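Local atomic coordinates of CurF (Lyngbya majuscula, PDB entry 5DP2), a protein that probably forms the cyclopropane ring of curacin A during polyketide biosynthesis, acting as an NADPH-dependent enoyl reductase-like cyclopropanase on a carrier-bound substrate. Residues 40-45 / 87-92. Numbering follows the deposited sequence.
Sequences EVQIKA and TVVAVG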
loop_
_atom_site.group_PDB
_atom_site.type_symbol
_atom_site.label_atom_id
_atom_site.label_comp_id
_atom_site.label_asym_id
_atom_site.label_seq_id
_atom_site.Cartn_x
_atom_site.Cartn_y
_atom_site.Cartn_z
ATOM N N GLU A 40 8.629 14.562 -17.020
ATOM C CA GLU A 40 9.765 13.977 -16.286
ATOM C C GLU A 40 9.755 14.489 -14.838
ATOM O O GLU A 40 9.759 15.712 -14.596
ATOM C CB GLU A 40 11.100 14.330 -16.926
ATOM C CG GLU A 40 12.267 13.575 -16.300
ATOM C CD GLU A 40 13.615 13.961 -16.821
ATOM O OE1 GLU A 40 14.480 13.053 -16.918
ATOM O OE2 GLU A 40 13.808 15.163 -17.104
ATOM N N VAL A 41 9.763 13.537 -13.900
ATOM C CA VAL A 41 9.746 13.819 -12.470
ATOM C C VAL A 41 11.079 13.351 -11.852
ATOM O O VAL A 41 11.507 12.207 -12.077
ATOM C CB VAL A 41 8.586 13.084 -11.775
ATOM C CG1 VAL A 41 8.560 13.409 -10.291
ATOM C CG2 VAL A 41 7.260 13.449 -12.436
ATOM N N GLN A 42 11.731 14.237 -11.100
ATOM C CA GLN A 42 12.888 13.848 -10.282
ATOM C C GLN A 42 12.368 13.324 -8.943
ATOM O O GLN A 42 11.695 14.058 -8.186
ATOM C CB GLN A 42 13.819 15.038 -10.070
ATOM C CG GLN A 42 15.079 14.596 -9.330
ATOM C CD GLN A 42 16.134 15.638 -9.246
ATOM O OE1 GLN A 42 16.013 16.703 -9.808
ATOM N NE2 GLN A 42 17.199 15.329 -8.559
ATOM N N ILE A 43 12.603 12.050 -8.667
ATOM C CA ILE A 43 12.087 11.425 -7.466
ATOM C C ILE A 43 12.796 11.969 -6.241
ATOM O O ILE A 43 14.015 12.101 -6.229
ATOM C CB ILE A 43 12.225 9.875 -7.558
ATOM C CG1 ILE A 43 11.502 9.353 -8.788
ATOM C CG2 ILE A 43 11.751 9.219 -6.289
ATOM C CD1 ILE A 43 10.014 9.631 -8.851
ATOM N N LYS A 44 12.008 12.273 -5.186
ATOM C CA LYS A 44 12.559 12.724 -3.924
ATOM C C LYS A 44 12.404 11.703 -2.799
ATOM O O LYS A 44 13.274 11.604 -1.938
ATOM C CB LYS A 44 11.967 14.081 -3.532
ATOM C CG LYS A 44 12.197 15.194 -4.570
ATOM C CD LYS A 44 13.662 15.584 -4.703
ATOM C CE LYS A 44 13.942 16.424 -5.938
ATOM N NZ LYS A 44 13.369 17.791 -5.802
ATOM N N ALA A 45 11.303 10.942 -2.780
ATOM C CA ALA A 45 11.091 9.942 -1.736
ATOM C C ALA A 45 10.224 8.847 -2.314
ATOM O O ALA A 45 9.264 9.110 -3.050
ATOM C CB ALA A 45 10.461 10.574 -0.494
ATOM N N THR A 87 9.476 16.033 -7.882
ATOM C CA THR A 87 9.338 17.369 -8.455
ATOM C C THR A 87 9.426 17.288 -9.966
ATOM O O THR A 87 10.332 16.647 -10.509
ATOM C CB THR A 87 10.466 18.281 -7.949
ATOM O OG1 THR A 87 10.483 18.229 -6.509
ATOM C CG2 THR A 87 10.309 19.716 -8.431
ATOM N N VAL A 88 8.482 17.923 -10.665
ATOM C CA VAL A 88 8.548 17.970 -12.135
ATOM C C VAL A 88 9.781 18.792 -12.554
ATOM O O VAL A 88 9.922 19.956 -12.158
ATOM C CB VAL A 88 7.254 18.588 -12.693
ATOM C CG1 VAL A 88 7.350 18.774 -14.212
ATOM C CG2 VAL A 88 6.061 17.718 -12.350
ATOM N N VAL A 89 10.648 18.183 -13.367
ATOM C CA VAL A 89 11.868 18.848 -13.825
ATOM C C VAL A 89 11.893 19.142 -15.316
ATOM O O VAL A 89 12.685 19.985 -15.741
ATOM C CB VAL A 89 13.144 18.101 -13.397
ATOM C CG1 VAL A 89 13.328 18.196 -11.881
ATOM C CG2 VAL A 89 13.159 16.669 -13.906
ATOM N N ALA A 90 11.065 18.473 -16.105
ATOM C CA ALA A 90 10.969 18.768 -17.552
ATOM C C ALA A 90 9.590 18.325 -17.988
ATOM O O ALA A 90 9.062 17.330 -17.492
ATOM C CB ALA A 90 12.070 18.055 -18.341
ATOM N N VAL A 91 9.020 19.053 -18.942
ATOM C CA VAL A 91 7.694 18.766 -19.421
ATOM C C VAL A 91 7.714 18.685 -20.946
ATOM O O VAL A 91 8.326 19.524 -21.625
ATOM C CB VAL A 91 6.705 19.840 -18.911
ATOM C CG1 VAL A 91 5.302 19.546 -19.342
ATOM C CG2 VAL A 91 6.751 19.940 -17.376
ATOM N N GLY A 92 7.012 17.696 -21.491
ATOM C CA GLY A 92 6.871 17.589 -22.936
ATOM C C GLY A 92 6.219 18.843 -23.510
ATOM O O GLY A 92 5.417 19.535 -22.860
#
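The carbonyl oxygen of Glu40 is gripped by two successive backbone amides: Val89 N lies 2.9 Å from Glu40 O, with 164° at the hydrogen, while Ala90 N makes a weak bond to the same oxygen at 3.4 Å. This double grip marks a classic beta bulge, with Val89 and Ala90 both set against Glu40; the extra residue shifts the register by one between the Glu40–Ala90 and Val41–Val88 pairs. Glu40 N closes the bulge on Ala90 O (2.8 Å), and beyond it Gln42 and Thr87 form a hydrogen-bonded antiparallel pair. The bulge puts Val89 on the same face as Glu40 and Gln42, where its two methyls divide between them: CG1 packs on Gln42 CB at 3.7 Å, and CG2 meets Glu40 OE2 at 3.6 Å. These strands, 39-48 and 83-91, belong to the GroES-like domain of the medium-chain dehydrogenase/reductase fold, away from the bound NADP. Glu40, CG anti to its backbone N (chi1 -172°), extends to a salt bridge from OE1 to Arg31. On the other face Val41 and Val88 pack loosely together, and strand 103-107 covers them with Val104.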